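PDB 5WA1: programmed cell death 6-interacting protein from Homo sapiens, which helps concentrate and sort cargo into intralumenal vesicles during multivesicular body formation and also acts in cytokinesis, its Bro1 domain here holding a CHMP4C peptide. Local coordinates for residues A[89-93]-A[144-148]; A[175-180]-A[358-364]; A[278-282]-A[297-301]. One frame throughout, in Å; residues are numbered along the deposited sequence.

Interaction 1. Residues A[89-93]-A[144-148]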
loop_
_atom_site.group_PDB
_atom_site.type_symbol
_atom_site.label_atom_id
_atom_site.label_comp_id
_atom_site.label_asym_id
_atom_site.label_seq_id
_atom_site.Cartn_x
_atom_site.Cartn_y
_atom_site.Cartn_z
ATOM N N LEU A 89 -11.249 -2.145 12.631
ATOM C CA LEU A 89 -11.518 -2.645 11.287
ATOM C C LEU A 89 -11.026 -4.076 11.130
ATOM O O LEU A 89 -11.747 -4.939 10.616
ATOM C CB LEU A 89 -10.852 -1.738 10.248
ATOM C CG LEU A 89 -11.794 -0.787 9.525
ATOM C CD1 LEU A 89 -11.007 0.157 8.639
ATOM C CD2 LEU A 89 -12.819 -1.576 8.715
ATOM N N LEU A 90 -9.778 -4.335 11.538
ATOM C CA LEU A 90 -9.224 -5.681 11.434
ATOM C C LEU A 90 -10.071 -6.678 12.209
ATOM O O LEU A 90 -10.360 -7.778 11.720
ATOM C CB LEU A 90 -7.791 -5.700 11.952
ATOM C CG LEU A 90 -6.808 -4.844 11.158
ATOM C CD1 LEU A 90 -5.438 -4.907 11.804
ATOM C CD2 LEU A 90 -6.763 -5.301 9.716
ATOM N N ARG A 91 -10.477 -6.309 13.425
ATOM C CA ARG A 91 -11.312 -7.194 14.225
ATOM C C ARG A 91 -12.633 -7.483 13.524
ATOM O O ARG A 91 -13.102 -8.629 13.512
ATOM C CB ARG A 91 -11.557 -6.583 15.604
ATOM C CG ARG A 91 -12.443 -7.449 16.492
ATOM C CD ARG A 91 -12.937 -6.704 17.726
ATOM N NE ARG A 91 -14.020 -7.434 18.383
ATOM C CZ ARG A 91 -14.762 -6.951 19.374
ATOM N NH1 ARG A 91 -14.542 -5.727 19.840
ATOM N NH2 ARG A 91 -15.728 -7.693 19.899
ATOM N N TYR A 92 -13.248 -6.460 12.925
ATOM C CA TYR A 92 -14.528 -6.685 12.262
ATOM C C TYR A 92 -14.364 -7.568 11.027
ATOM O O TYR A 92 -15.249 -8.378 10.730
ATOM C CB TYR A 92 -15.184 -5.346 11.912
ATOM C CG TYR A 92 -16.488 -5.470 11.160
ATOM C CD1 TYR A 92 -17.607 -6.044 11.759
ATOM C CD2 TYR A 92 -16.603 -5.023 9.848
ATOM C CE1 TYR A 92 -18.801 -6.168 11.074
ATOM C CE2 TYR A 92 -17.800 -5.145 9.150
ATOM C CZ TYR A 92 -18.894 -5.719 9.769
ATOM O OH TYR A 92 -20.084 -5.847 9.092
ATOM N N TYR A 93 -13.237 -7.455 10.315
ATOM C CA TYR A 93 -12.979 -8.373 9.208
ATOM C C TYR A 93 -12.830 -9.806 9.701
ATOM O O TYR A 93 -13.381 -10.735 9.099
ATOM C CB TYR A 93 -11.726 -7.949 8.433
ATOM C CG TYR A 93 -11.433 -8.856 7.263
ATOM C CD1 TYR A 93 -12.141 -8.736 6.077
ATOM C CD2 TYR A 93 -10.456 -9.844 7.348
ATOM C CE1 TYR A 93 -11.881 -9.565 5.001
ATOM C CE2 TYR A 93 -10.185 -10.677 6.273
ATOM C CZ TYR A 93 -10.901 -10.533 5.104
ATOM O OH TYR A 93 -10.643 -11.361 4.033
ATOM N N VAL A 144 -14.815 -4.265 3.471
ATOM C CA VAL A 144 -14.158 -4.068 4.758
ATOM C C VAL A 144 -12.653 -4.258 4.622
ATOM O O VAL A 144 -11.865 -3.470 5.159
ATOM C CB VAL A 144 -14.772 -5.002 5.818
ATOM C CG1 VAL A 144 -13.877 -5.094 7.039
ATOM C CG2 VAL A 144 -16.125 -4.484 6.210
ATOM N N LEU A 145 -12.224 -5.289 3.890
ATOM C CA LEU A 145 -10.787 -5.480 3.709
ATOM C C LEU A 145 -10.174 -4.333 2.914
ATOM O O LEU A 145 -9.018 -3.966 3.150
ATOM C CB LEU A 145 -10.499 -6.817 3.021
ATOM C CG LEU A 145 -9.001 -7.141 2.904
ATOM C CD1 LEU A 145 -8.329 -7.053 4.271
ATOM C CD2 LEU A 145 -8.772 -8.510 2.258
ATOM N N PHE A 146 -10.932 -3.756 1.977
ATOM C CA PHE A 146 -10.475 -2.562 1.272
ATOM C C PHE A 146 -10.174 -1.434 2.247
ATOM O O PHE A 146 -9.153 -0.750 2.127
ATOM C CB PHE A 146 -11.537 -2.117 0.260
ATOM C CG PHE A 146 -11.092 -0.980 -0.634
ATOM C CD1 PHE A 146 -11.198 0.340 -0.212
ATOM C CD2 PHE A 146 -10.579 -1.239 -1.896
ATOM C CE1 PHE A 146 -10.782 1.379 -1.028
ATOM C CE2 PHE A 146 -10.171 -0.203 -2.728
ATOM C CZ PHE A 146 -10.273 1.106 -2.293
ATOM N N ASN A 147 -11.071 -1.208 3.207
ATOM C CA ASN A 147 -10.869 -0.117 4.153
ATOM C C ASN A 147 -9.740 -0.420 5.127
ATOM O O ASN A 147 -9.064 0.508 5.576
ATOM C CB ASN A 147 -12.176 0.188 4.898
ATOM C CG ASN A 147 -13.136 1.017 4.058
ATOM O OD1 ASN A 147 -12.934 1.166 2.855
ATOM N ND2 ASN A 147 -14.177 1.560 4.683
ATOM N N CYS A 148 -9.524 -1.695 5.477
ATOM C CA CYS A 148 -8.338 -2.034 6.262
ATOM C C CYS A 148 -7.080 -1.609 5.520
ATOM O O CYS A 148 -6.205 -0.933 6.079
ATOM C CB CYS A 148 -8.282 -3.534 6.547
ATOM S SG CYS A 148 -9.637 -4.195 7.554
#
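The sulfur of Cys148 is met by Leu89, through CB and the carbonyl O, each 3.8 Å from SG, and by CD2 of Leu90, with Tyr93 CB farther off. Leu89 then spreads its two methyls along the facing helix, CD1 against the carbonyl O of Asn147 at 3.6 Å and CD2 against Val144 CG1. Val144 wedges between the two tyrosines. Its CG2 meets the ring edge of Tyr92 at CE2, a tight 3.4 Å, while CG1 rests on Tyr93 CB at 3.8 Å. With CG anti to the backbone N (chi1 -179°), Tyr93 swings its ring across to Leu145, whose CD1 stands over the ring centre and whose CB approaches CE1 to 3.7 Å. Helices 83-97 and 137-157 run antiparallel here, the axes of the short segments approaching to 9.4 Å at an angle of 154°, deep in the helical Bro1 domain. The polar ends are served elsewhere: Tyr92 OH bonds Glu140, one turn earlier on helix 137-157, and Asn147 OD1 takes the backbone N-H of Lys31. With no hydrogen bond found across the two segments, their cohesion comes from close apolar packing and fit of shape.

Interaction 2. Residues A[175-180]-A[358-364]; sequences QFASGA and LVKSTPV
Two serine hydroxyls make the shortest polar bond, Ser361 OG donating to Ser178 OG over 2.7 Å. The bond belongs to a seam in which 358-364, an irregular loop after helix 319-340, lies along helix 164-191 of the Bro1 domain and borrows hydrogen-bond acceptors from it. The backbone O of Gln175 takes two N-H groups: that of Gly179, as the helix requires, and that of Thr362 at 3.1 Å. The Thr362 bond is nearly straight at 171°, yet its N stands well above the carbonyl plane, and the Gly179 N comes from the other face, so the two donors do not compete for one position. Gln175 reaches further with its side chain, extended beyond CG: OE1 accepts from Lys360 N at 2.9 Å, only slightly tilted from the amide plane, while NE2 turns back to Ala171 O of its own helix. Between them, backbone and side chain of this one glutamine hold two N-H groups of the loop, two residues apart.

A water extends the polar seam, donating to Phe176 O and to Thr362 O, the latter at 2.8 Å. Having no side chain, Gly179 lets the loop come close, its CA 4.1 Å from that of Ser361, and its CA makes a C-H...O contact of 3.1 Å with Thr362 O.

Farther out the contact becomes apolar. Val359 lies against the end of the Gln175 side chain and continues onto Ala216 and Phe220 of helix 202-226, while Leu358 packs on an apolar side chain of the bound peptide, putting this end of the loop beside the ESCRT-III ligand. At the other end, Val364 CG1 rests 3.9 Å from Ala180 CA.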
loop_
_atom_site.group_PDB
_atom_site.type_symbol
_atom_site.label_atom_id
_atom_site.label_comp_id
_atom_site.label_asym_id
_atom_site.label_seq_id
_atom_site.Cartn_x
_atom_site.Cartn_y
_atom_site.Cartn_z
ATOM N N GLN A 175 3.192 -2.978 3.415
ATOM C CA GLN A 175 3.180 -4.379 3.007
ATOM C C GLN A 175 1.849 -5.040 3.346
ATOM O O GLN A 175 1.361 -5.887 2.588
ATOM C CB GLN A 175 4.344 -5.121 3.653
ATOM C CG GLN A 175 5.693 -4.728 3.040
ATOM C CD GLN A 175 6.843 -5.428 3.723
ATOM O OE1 GLN A 175 7.305 -6.481 3.273
ATOM N NE2 GLN A 175 7.293 -4.864 4.836
ATOM N N PHE A 176 1.249 -4.672 4.480
ATOM C CA PHE A 176 -0.094 -5.151 4.781
ATOM C C PHE A 176 -1.091 -4.668 3.733
ATOM O O PHE A 176 -1.854 -5.466 3.179
ATOM C CB PHE A 176 -0.532 -4.698 6.176
ATOM C CG PHE A 176 -1.990 -4.944 6.431
ATOM C CD1 PHE A 176 -2.427 -6.195 6.818
ATOM C CD2 PHE A 176 -2.932 -3.948 6.194
ATOM C CE1 PHE A 176 -3.792 -6.448 7.018
ATOM C CE2 PHE A 176 -4.289 -4.190 6.379
ATOM C CZ PHE A 176 -4.713 -5.441 6.796
ATOM N N ALA A 177 -1.102 -3.360 3.448
ATOM C CA ALA A 177 -2.028 -2.835 2.450
ATOM C C ALA A 177 -1.822 -3.514 1.103
ATOM O O ALA A 177 -2.793 -3.888 0.433
ATOM C CB ALA A 177 -1.869 -1.318 2.316
ATOM N N SER A 178 -0.563 -3.722 0.712
ATOM C CA SER A 178 -0.273 -4.403 -0.545
ATOM C C SER A 178 -0.872 -5.801 -0.570
ATOM O O SER A 178 -1.466 -6.215 -1.572
ATOM C CB SER A 178 1.239 -4.478 -0.768
ATOM O OG SER A 178 1.530 -5.166 -1.987
ATOM N N GLY A 179 -0.708 -6.555 0.521
ATOM C CA GLY A 179 -1.243 -7.905 0.559
ATOM C C GLY A 179 -2.754 -7.937 0.644
ATOM O O GLY A 179 -3.393 -8.866 0.132
ATOM N N ALA A 180 -3.353 -6.933 1.283
ATOM C CA ALA A 180 -4.806 -6.919 1.404
ATOM C C ALA A 180 -5.468 -6.524 0.089
ATOM O O ALA A 180 -6.471 -7.129 -0.300
ATOM C CB ALA A 180 -5.239 -5.980 2.532
ATOM N N LEU A 358 13.244 -6.015 -0.598
ATOM C CA LEU A 358 13.086 -6.259 0.829
ATOM C C LEU A 358 11.634 -6.405 1.252
ATOM O O LEU A 358 11.361 -6.543 2.450
ATOM C CB LEU A 358 13.726 -5.115 1.628
ATOM C CG LEU A 358 15.195 -5.285 2.029
ATOM C CD1 LEU A 358 15.293 -6.282 3.161
ATOM C CD2 LEU A 358 16.036 -5.744 0.858
ATOM N N VAL A 359 10.694 -6.379 0.314
ATOM C CA VAL A 359 9.280 -6.287 0.656
ATOM C C VAL A 359 8.510 -7.433 0.022
ATOM O O VAL A 359 8.914 -7.997 -1.002
ATOM C CB VAL A 359 8.694 -4.926 0.227
ATOM C CG1 VAL A 359 9.367 -3.810 1.009
ATOM C CG2 VAL A 359 8.887 -4.717 -1.269
ATOM N N LYS A 360 7.386 -7.775 0.653
ATOM C CA LYS A 360 6.489 -8.821 0.191
ATOM C C LYS A 360 5.065 -8.382 0.504
ATOM O O LYS A 360 4.824 -7.738 1.527
ATOM C CB LYS A 360 6.812 -10.160 0.874
ATOM C CG LYS A 360 5.934 -11.329 0.454
ATOM C CD LYS A 360 6.181 -11.726 -0.995
ATOM C CE LYS A 360 5.126 -12.710 -1.490
ATOM N NZ LYS A 360 5.299 -13.038 -2.932
ATOM N N SER A 361 4.128 -8.698 -0.392
ATOM C CA SER A 361 2.717 -8.478 -0.096
ATOM C C SER A 361 2.296 -9.433 1.016
ATOM O O SER A 361 2.382 -10.653 0.852
ATOM C CB SER A 361 1.862 -8.694 -1.345
ATOM O OG SER A 361 2.213 -7.778 -2.378
ATOM N N THR A 362 1.879 -8.886 2.154
ATOM C CA THR A 362 1.565 -9.713 3.325
ATOM C C THR A 362 0.275 -10.490 3.091
ATOM O O THR A 362 -0.773 -9.874 2.854
ATOM C CB THR A 362 1.430 -8.841 4.572
ATOM O OG1 THR A 362 2.607 -8.031 4.720
ATOM C CG2 THR A 362 1.241 -9.699 5.821
ATOM N N PRO A 363 0.294 -11.818 3.146
ATOM C CA PRO A 363 -0.952 -12.571 2.969
ATOM C C PRO A 363 -1.910 -12.311 4.120
ATOM O O PRO A 363 -1.504 -12.054 5.255
ATOM C CB PRO A 363 -0.493 -14.033 2.938
ATOM C CG PRO A 363 0.826 -14.036 3.632
ATOM C CD PRO A 363 1.457 -12.699 3.351
ATOM N N VAL A 364 -3.199 -12.339 3.817
ATOM C CA VAL A 364 -4.200 -12.174 4.860
ATOM C C VAL A 364 -4.551 -13.563 5.394
ATOM O O VAL A 364 -4.970 -14.451 4.645
ATOM C CB VAL A 364 -5.428 -11.389 4.361
ATOM C CG1 VAL A 364 -4.988 -10.205 3.530
ATOM C CG2 VAL A 364 -6.415 -12.239 3.596
HETATM O O HOH W 1 -2.414 -8.081 4.334
#

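Interaction 3. Residues A[278-282]-A[297-301]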
loop_
_atom_site.group_PDB
_atom_site.type_symbol
_atom_site.label_atom_id
_atom_site.label_comp_id
_atom_site.label_asym_id
_atom_site.label_seq_id
_atom_site.Cartn_x
_atom_site.Cartn_y
_atom_site.Cartn_z
ATOM N N GLU A 278 21.480 5.695 -9.498
ATOM C CA GLU A 278 22.684 6.159 -10.205
ATOM C C GLU A 278 23.573 6.990 -9.290
ATOM O O GLU A 278 24.806 6.931 -9.384
ATOM C CB GLU A 278 22.289 6.972 -11.431
ATOM C CG GLU A 278 21.675 6.170 -12.570
ATOM C CD GLU A 278 22.684 5.274 -13.294
ATOM O OE1 GLU A 278 23.847 5.147 -12.833
ATOM O OE2 GLU A 278 22.309 4.684 -14.333
ATOM N N TYR A 279 22.967 7.793 -8.416
ATOM C CA TYR A 279 23.750 8.630 -7.517
ATOM C C TYR A 279 24.563 7.777 -6.554
ATOM O O TYR A 279 25.763 8.003 -6.373
ATOM C CB TYR A 279 22.842 9.593 -6.755
ATOM C CG TYR A 279 23.573 10.399 -5.711
ATOM C CD1 TYR A 279 24.407 11.449 -6.081
ATOM C CD2 TYR A 279 23.442 10.106 -4.362
ATOM C CE1 TYR A 279 25.085 12.188 -5.138
ATOM C CE2 TYR A 279 24.120 10.839 -3.405
ATOM C CZ TYR A 279 24.938 11.877 -3.801
ATOM O OH TYR A 279 25.606 12.610 -2.861
ATOM N N HIS A 280 23.929 6.779 -5.931
ATOM C CA HIS A 280 24.660 5.947 -4.988
ATOM C C HIS A 280 25.621 5.007 -5.698
ATOM O O HIS A 280 26.691 4.700 -5.163
ATOM C CB HIS A 280 23.683 5.188 -4.092
ATOM C CG HIS A 280 23.015 6.076 -3.092
ATOM N ND1 HIS A 280 23.641 6.486 -1.938
ATOM C CD2 HIS A 280 21.807 6.692 -3.108
ATOM C CE1 HIS A 280 22.838 7.293 -1.266
ATOM N NE2 HIS A 280 21.722 7.438 -1.956
ATOM N N GLN A 281 25.282 4.560 -6.905
ATOM C CA GLN A 281 26.254 3.787 -7.664
ATOM C C GLN A 281 27.454 4.642 -8.053
ATOM O O GLN A 281 28.573 4.130 -8.114
ATOM C CB GLN A 281 25.597 3.180 -8.904
ATOM C CG GLN A 281 26.439 2.093 -9.572
ATOM C CD GLN A 281 26.487 0.825 -8.748
ATOM O OE1 GLN A 281 25.678 0.635 -7.838
ATOM N NE2 GLN A 281 27.435 -0.053 -9.056
ATOM N N SER A 282 27.244 5.939 -8.297
ATOM C CA SER A 282 28.351 6.817 -8.652
ATOM C C SER A 282 29.319 6.999 -7.482
ATOM O O SER A 282 30.534 7.123 -7.694
ATOM C CB SER A 282 27.826 8.174 -9.138
ATOM O OG SER A 282 27.557 9.028 -8.027
ATOM N N ARG A 297 27.404 8.335 -14.489
ATOM C CA ARG A 297 26.237 8.024 -13.670
ATOM C C ARG A 297 25.632 9.289 -13.067
ATOM O O ARG A 297 24.406 9.429 -13.015
ATOM C CB ARG A 297 26.622 7.004 -12.599
ATOM C CG ARG A 297 26.989 5.639 -13.199
ATOM C CD ARG A 297 26.970 4.565 -12.132
ATOM N NE ARG A 297 27.377 3.245 -12.619
ATOM C CZ ARG A 297 26.579 2.383 -13.245
ATOM N NH1 ARG A 297 25.308 2.693 -13.496
ATOM N NH2 ARG A 297 27.056 1.204 -13.627
ATOM N N LEU A 298 26.470 10.245 -12.656
ATOM C CA LEU A 298 25.951 11.525 -12.181
ATOM C C LEU A 298 25.241 12.281 -13.296
ATOM O O LEU A 298 24.247 12.976 -13.050
ATOM C CB LEU A 298 27.088 12.384 -11.604
ATOM C CG LEU A 298 27.704 11.970 -10.254
ATOM C CD1 LEU A 298 29.018 12.741 -9.949
ATOM C CD2 LEU A 298 26.708 12.152 -9.116
ATOM N N GLN A 299 25.748 12.181 -14.528
ATOM C CA GLN A 299 25.077 12.855 -15.638
ATOM C C GLN A 299 23.706 12.256 -15.871
ATOM O O GLN A 299 22.752 12.976 -16.185
ATOM C CB GLN A 299 25.914 12.779 -16.918
ATOM C CG GLN A 299 27.117 13.715 -16.890
ATOM C CD GLN A 299 27.998 13.620 -18.123
ATOM O OE1 GLN A 299 28.807 14.507 -18.379
ATOM N NE2 GLN A 299 27.851 12.545 -18.887
ATOM N N HIS A 300 23.591 10.938 -15.722
ATOM C CA HIS A 300 22.299 10.286 -15.885
ATOM C C HIS A 300 21.337 10.683 -14.768
ATOM O O HIS A 300 20.161 10.961 -15.026
ATOM C CB HIS A 300 22.488 8.772 -15.925
ATOM C CG HIS A 300 21.247 8.025 -16.310
ATOM N ND1 HIS A 300 20.967 6.761 -15.846
ATOM C CD2 HIS A 300 20.225 8.361 -17.132
ATOM C CE1 HIS A 300 19.814 6.351 -16.350
ATOM N NE2 HIS A 300 19.339 7.306 -17.128
ATOM N N ALA A 301 21.826 10.723 -13.523
ATOM C CA ALA A 301 21.002 11.168 -12.402
ATOM C C ALA A 301 20.556 12.616 -12.581
ATOM O O ALA A 301 19.405 12.959 -12.284
ATOM C CB ALA A 301 21.770 11.005 -11.082
HETATM O O HOH W 2 23.242 1.592 -14.944
#
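From its CB outward, Glu278 meets the facing helix at every step. CB lies over the turn between Arg297 and Ala301, 3.6 Å from the carbonyl O of Arg297 and a little farther from the Ala301 methyl. CG comes to 3.4 Å from His300 ND1. CG stands anti to the carbonyl carbon, and a bend at chi2 (-71°) turns the carboxylate back between two basic side chains. OE1 receives Arg297 NH1 at 2.9 Å on its syn side, a salt bridge in which carboxylate and guanidinium are nearly coplanar. OE2 takes the N-H of His300 ND1, also at 2.9 Å; the bond runs in the imidazole plane but arrives from above the carboxylate, whose plane stands steeply to the ring (75°). A water accepts from Arg297 NH1 and gives a longer bond to OE2. The negative charge may favour a protonated His300, though Arg297 shares the same carboxylate.

Helices 262-287 and 291-311, joined by a short turn, form an antiparallel helical hairpin, with this buried polar group on one side of the interface. Arg297 is fixed from several directions: Gln281 CG lies over one face of the guanidinium, toward its rim, 3.4 Å from NE, while NE also forms a salt bridge with Glu293 and NH2 bonds Asp351 O, tying in the chain beyond helix 319-340.

On the other side of the interface, Leu298 CD2 touches both Tyr279 CD1, at 3.9 Å, and Ser282 OG, a hydroxyl that points back to donate a 2.6 Å bond to the carbonyl O of Tyr279.

How the interactions relate
Interactions 1 and 2 are neighbours in direct touch: helix 137-157 of interaction 1 packs on the next helix, 164-191, of interaction 2, where Leu145 meets Ala180, and Leu90 CD2 touches Phe176 CZ at 3.6 Å. Interaction 1 is fully buried and apolar. Interaction 2, nearest the middle of the chain, is only partly buried, and its loop is held by hydrogen bonds from backbone and side chains alike, and by a bridging water. Interaction 3 lies about 43 Å from interaction 1, centre to centre, on the other side of the chain's centre. Though helix against helix like interaction 1, it buries charge instead, through a salt bridge and a histidine bond. In sequence its hairpin falls between the two segments of interaction 2.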